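Local coordinates for resiniferatoxin-binding, phosphotriesterase-related protein (Rhodobacter sphaeroides 2.4.1, PDB 3K2G), which binds two zinc ions in a TIM barrel of the phosphotriesterase family and is probably a metal-dependent hydrolase acting on phosphate esters, at residues 294-299 against 341-346; 240-243 against 247-250. All coordinates share one frame; numbering follows the deposited sequence.

Contact 1. Residues 294-299 against 341-346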
loop_
_atom_site.group_PDB
_atom_site.type_symbol
_atom_site.label_atom_id
_atom_site.label_comp_id
_atom_site.label_asym_id
_atom_site.label_seq_id
_atom_site.Cartn_x
_atom_site.Cartn_y
_atom_site.Cartn_z
ATOM N N GLY B 294 12.163 -2.849 15.234
ATOM C CA GLY B 294 13.283 -3.045 16.141
ATOM C C GLY B 294 14.598 -2.368 15.791
ATOM O O GLY B 294 15.657 -2.795 16.258
ATOM N N TYR B 295 14.549 -1.309 14.990
ATOM C CA TYR B 295 15.772 -0.617 14.602
ATOM C C TYR B 295 15.893 0.798 15.155
ATOM O O TYR B 295 16.599 1.628 14.587
ATOM C CB TYR B 295 15.877 -0.581 13.083
ATOM C CG TYR B 295 15.881 -1.958 12.474
ATOM C CD1 TYR B 295 16.943 -2.831 12.692
ATOM C CD2 TYR B 295 14.802 -2.407 11.720
ATOM C CE1 TYR B 295 16.925 -4.125 12.173
ATOM C CE2 TYR B 295 14.774 -3.693 11.200
ATOM C CZ TYR B 295 15.834 -4.545 11.430
ATOM O OH TYR B 295 15.795 -5.823 10.926
ATOM N N LEU B 296 15.222 1.064 16.271
ATOM C CA LEU B 296 15.265 2.391 16.879
ATOM C C LEU B 296 16.673 2.849 17.248
ATOM O O LEU B 296 16.998 4.028 17.103
ATOM C CB LEU B 296 14.382 2.438 18.133
ATOM C CG LEU B 296 14.384 3.750 18.933
ATOM C CD1 LEU B 296 13.856 4.885 18.067
ATOM C CD2 LEU B 296 13.527 3.591 20.193
ATOM N N ASP B 297 17.514 1.934 17.722
ATOM C CA ASP B 297 18.856 2.333 18.122
ATOM C C ASP B 297 19.786 2.659 16.967
ATOM O O ASP B 297 20.958 2.958 17.185
ATOM C CB ASP B 297 19.515 1.270 19.015
ATOM C CG ASP B 297 19.702 -0.062 18.315
ATOM O OD1 ASP B 297 19.980 -0.090 17.093
ATOM O OD2 ASP B 297 19.589 -1.097 19.007
ATOM N N ARG B 298 19.269 2.604 15.744
ATOM C CA ARG B 298 20.078 2.900 14.570
ATOM C C ARG B 298 19.640 4.212 13.906
ATOM O O ARG B 298 20.219 4.638 12.901
ATOM C CB ARG B 298 19.958 1.757 13.562
ATOM C CG ARG B 298 21.288 1.141 13.135
ATOM C CD ARG B 298 21.782 0.067 14.090
ATOM N NE ARG B 298 22.177 0.589 15.393
ATOM C CZ ARG B 298 23.425 0.898 15.737
ATOM N NH1 ARG B 298 23.671 1.365 16.950
ATOM N NH2 ARG B 298 24.426 0.734 14.875
ATOM N N ILE B 299 18.628 4.858 14.480
ATOM C CA ILE B 299 18.093 6.093 13.915
ATOM C C ILE B 299 18.716 7.384 14.442
ATOM O O ILE B 299 18.778 7.605 15.653
ATOM C CB ILE B 299 16.564 6.162 14.126
ATOM C CG1 ILE B 299 15.911 4.913 13.521
ATOM C CG2 ILE B 299 16.007 7.430 13.479
ATOM C CD1 ILE B 299 14.417 4.829 13.729
ATOM N N GLU B 341 14.462 10.500 23.789
ATOM C CA GLU B 341 15.721 10.581 24.519
ATOM C C GLU B 341 16.739 9.694 23.802
ATOM O O GLU B 341 17.906 10.063 23.659
ATOM C CB GLU B 341 15.508 10.096 25.958
ATOM C CG GLU B 341 16.754 10.049 26.832
ATOM C CD GLU B 341 17.368 11.413 27.074
ATOM O OE1 GLU B 341 16.616 12.376 27.327
ATOM O OE2 GLU B 341 18.609 11.520 27.024
ATOM N N THR B 342 16.280 8.528 23.351
ATOM C CA THR B 342 17.131 7.577 22.638
ATOM C C THR B 342 17.651 8.176 21.326
ATOM O O THR B 342 18.819 8.024 20.972
ATOM C CB THR B 342 16.352 6.271 22.324
ATOM O OG1 THR B 342 16.048 5.592 23.549
ATOM C CG2 THR B 342 17.170 5.350 21.422
ATOM N N LEU B 343 16.773 8.872 20.620
ATOM C CA LEU B 343 17.127 9.484 19.348
ATOM C C LEU B 343 18.134 10.625 19.449
ATOM O O LEU B 343 19.063 10.692 18.651
ATOM C CB LEU B 343 15.857 9.985 18.642
ATOM C CG LEU B 343 14.882 8.886 18.211
ATOM C CD1 LEU B 343 13.576 9.494 17.740
ATOM C CD2 LEU B 343 15.514 8.065 17.110
HETATM N N MSE B 344 17.962 11.503 20.434
HETATM C CA MSE B 344 18.843 12.665 20.582
HETATM C C MSE B 344 20.046 12.539 21.501
HETATM O O MSE B 344 20.930 13.399 21.479
HETATM C CB MSE B 344 18.031 13.877 21.042
HETATM C CG MSE B 344 16.887 14.241 20.108
HETATM SE SE MSE B 344 17.417 14.494 18.254
HETATM C CE MSE B 344 18.440 16.122 18.510
ATOM N N VAL B 345 20.087 11.490 22.320
ATOM C CA VAL B 345 21.197 11.325 23.252
ATOM C C VAL B 345 21.844 9.954 23.161
ATOM O O VAL B 345 23.026 9.834 22.833
ATOM C CB VAL B 345 20.740 11.539 24.723
ATOM C CG1 VAL B 345 21.915 11.319 25.671
ATOM C CG2 VAL B 345 20.175 12.940 24.908
ATOM N N THR B 346 21.064 8.919 23.442
ATOM C CA THR B 346 21.591 7.562 23.423
ATOM C C THR B 346 22.169 7.139 22.073
ATOM O O THR B 346 23.292 6.639 22.013
ATOM C CB THR B 346 20.519 6.540 23.862
ATOM O OG1 THR B 346 19.824 7.040 25.014
ATOM C CG2 THR B 346 21.181 5.215 24.238
#
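Leu343 of helix 337-352 sets its CD2 methyl against both Leu296 and Ile299, and the tight part of the contact is built around that one carbon. CD2 of Leu343 lies 3.7 Å from CD1 of Leu296, the two leucine side chains crossing at about a right angle. Leu343 CD2 also lies 3.7 Å from both CB and CG2 of Ile299; here the side chains run alongside each other and point the same way. Ile299 O lies 3.6 Å from Leu343 CD2, so the methyl packs against main chain as well as side chain. In Leu296, CG is anti to the backbone N (chi1 177°), which carries the isobutyl group across to the helix.

The looser side is at Thr342, partly exposed like Leu296: its CG2 reaches CG of Leu296 only at 4.1 Å, while OG1 is hydrogen-bonded to Ala338 O one turn back. Polar links come from just beyond, where ND2 of Asn347 is hydrogen-bonded to the carbonyl oxygens of Leu296 and Ile299. The contact thus seats helix 337-352 against the 3-10 turn 296-298 and the start of strand 299-301, with Leu330 of helix 321-332 packing on Leu343 and Tyr295 resting on helix 246-255.

Contact 2. Residues 240-243 against 247-250; sequences NPSH and VYQA
Ser242 and Gln249 make the nearest backbone approach, their CA atoms 7.3 Å apart, as the chain leaves the short 3-10 segment 240-241, closed by a hydrogen bond from His243 N to Asn240 O, and soon enters helix 246-255. Side chains bridge that separation. NE2 of Gln249 donates to OG of Ser242 at 2.9 Å with an N-H...O angle of 148°; this angle makes the bond somewhat bent, and the hydroxyl oxygen is tilted 20° from the amide plane. Ser242 has chi1 57°, which sets OG between its backbone N and carbonyl carbon, and the same oxygen is hydrogen-bonded to the carbonyl O of Met239. Gln249 NE2 is also 3.3 Å from Ser242 O, but the poor angle rules out a second bond there.

The other end of the amide is held through water: one molecule donates to Gln249 OE1 at 2.7 Å and to His243 O at 2.8 Å. With both amide ends engaged, the rotation of the group is well defined. Tyr248 meets Ser242 from another direction, with a ring edge whose CE2 lies 3.7 Å from Ser242 OG, and the oxygen in the ring plane. Its own hydroxyl is hydrogen-bonded to Ala217 N, and Arg215 makes a cation-pi contact with the ring.

This is a local beta-to-alpha connection of the TIM barrel, in which residues of the following helix hold the loop after strand 234-236. Phosphotriesterase-family metal sites lie at the C-terminal ends of such strands; accordingly, the zinc ligand His238 is about 8 Å from Ser242, side chain to side chain.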
loop_
_atom_site.group_PDB
_atom_site.type_symbol
_atom_site.label_atom_id
_atom_site.label_comp_id
_atom_site.label_asym_id
_atom_site.label_seq_id
_atom_site.Cartn_x
_atom_site.Cartn_y
_atom_site.Cartn_z
ATOM N N ASN B 240 16.283 10.455 4.500
ATOM C CA ASN B 240 14.954 11.039 4.307
ATOM C C ASN B 240 14.243 10.722 2.990
ATOM O O ASN B 240 13.092 10.301 3.001
ATOM C CB ASN B 240 15.007 12.563 4.476
ATOM C CG ASN B 240 15.470 12.984 5.856
ATOM O OD1 ASN B 240 14.720 13.599 6.620
ATOM N ND2 ASN B 240 16.711 12.658 6.183
ATOM N N PRO B 241 14.912 10.928 1.844
ATOM C CA PRO B 241 14.298 10.660 0.538
ATOM C C PRO B 241 13.865 9.226 0.246
ATOM O O PRO B 241 13.060 9.003 -0.657
ATOM C CB PRO B 241 15.361 11.140 -0.453
ATOM C CG PRO B 241 16.098 12.206 0.319
ATOM C CD PRO B 241 16.235 11.556 1.672
ATOM N N SER B 242 14.399 8.256 0.982
ATOM C CA SER B 242 14.030 6.864 0.749
ATOM C C SER B 242 13.030 6.351 1.779
ATOM O O SER B 242 12.890 5.144 1.982
ATOM C CB SER B 242 15.282 5.969 0.721
ATOM O OG SER B 242 16.041 6.064 1.916
ATOM N N HIS B 243 12.319 7.282 2.410
ATOM C CA HIS B 243 11.314 6.957 3.418
ATOM C C HIS B 243 10.235 6.004 2.907
ATOM O O HIS B 243 9.631 5.274 3.688
ATOM C CB HIS B 243 10.631 8.235 3.902
ATOM C CG HIS B 243 9.740 8.864 2.874
ATOM N ND1 HIS B 243 8.426 8.486 2.696
ATOM C CD2 HIS B 243 9.982 9.831 1.955
ATOM C CE1 HIS B 243 7.896 9.194 1.713
ATOM N NE2 HIS B 243 8.820 10.017 1.247
ATOM N N VAL B 247 11.796 -1.587 2.992
ATOM C CA VAL B 247 12.644 -2.768 2.891
ATOM C C VAL B 247 14.102 -2.312 2.799
ATOM O O VAL B 247 14.968 -2.793 3.525
ATOM C CB VAL B 247 12.264 -3.621 1.657
ATOM C CG1 VAL B 247 13.305 -4.719 1.426
ATOM C CG2 VAL B 247 10.885 -4.237 1.871
ATOM N N TYR B 248 14.357 -1.369 1.900
ATOM C CA TYR B 248 15.691 -0.814 1.709
ATOM C C TYR B 248 16.232 -0.280 3.034
ATOM O O TYR B 248 17.301 -0.682 3.483
ATOM C CB TYR B 248 15.618 0.315 0.680
ATOM C CG TYR B 248 16.885 1.121 0.479
ATOM C CD1 TYR B 248 17.997 0.572 -0.163
ATOM C CD2 TYR B 248 16.935 2.469 0.844
ATOM C CE1 TYR B 248 19.120 1.347 -0.448
ATOM C CE2 TYR B 248 18.056 3.254 0.563
ATOM C CZ TYR B 248 19.142 2.688 -0.086
ATOM O OH TYR B 248 20.236 3.466 -0.393
ATOM N N GLN B 249 15.481 0.609 3.677
ATOM C CA GLN B 249 15.942 1.186 4.935
ATOM C C GLN B 249 16.142 0.173 6.053
ATOM O O GLN B 249 17.154 0.220 6.756
ATOM C CB GLN B 249 14.989 2.289 5.405
ATOM C CG GLN B 249 14.833 3.417 4.389
ATOM C CD GLN B 249 14.297 4.703 4.996
ATOM O OE1 GLN B 249 13.418 4.676 5.853
ATOM N NE2 GLN B 249 14.819 5.845 4.531
ATOM N N ALA B 250 15.189 -0.739 6.223
ATOM C CA ALA B 250 15.288 -1.739 7.282
ATOM C C ALA B 250 16.455 -2.699 7.069
ATOM O O ALA B 250 17.147 -3.062 8.021
ATOM C CB ALA B 250 13.967 -2.526 7.394
HETATM O O HOH W 1 11.051 3.534 5.408
#

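Overall arrangement
Contacts 1 and 2 lie in series, centres 16 Å apart; each fastens an outer barrel helix (337-352 and 246-255) to a loop beside the parallel sheet. Contact 2 is the more buried and polar: it ties a loop to the helix that follows it, through a direct bond and a water, near a zinc ligand. Contact 1 joins elements distant in sequence by aliphatic packing, is partly buried, and lies away from the annotated sites. Helix 246-255 links them: it supplies one side of contact 2, and its Ala250 carbonyl O lies 3.9 Å from CZ of Tyr295 in segment 294-299. A second subunit packs beside this junction, its Thr251 against Tyr295 and its Val247 against Ala250.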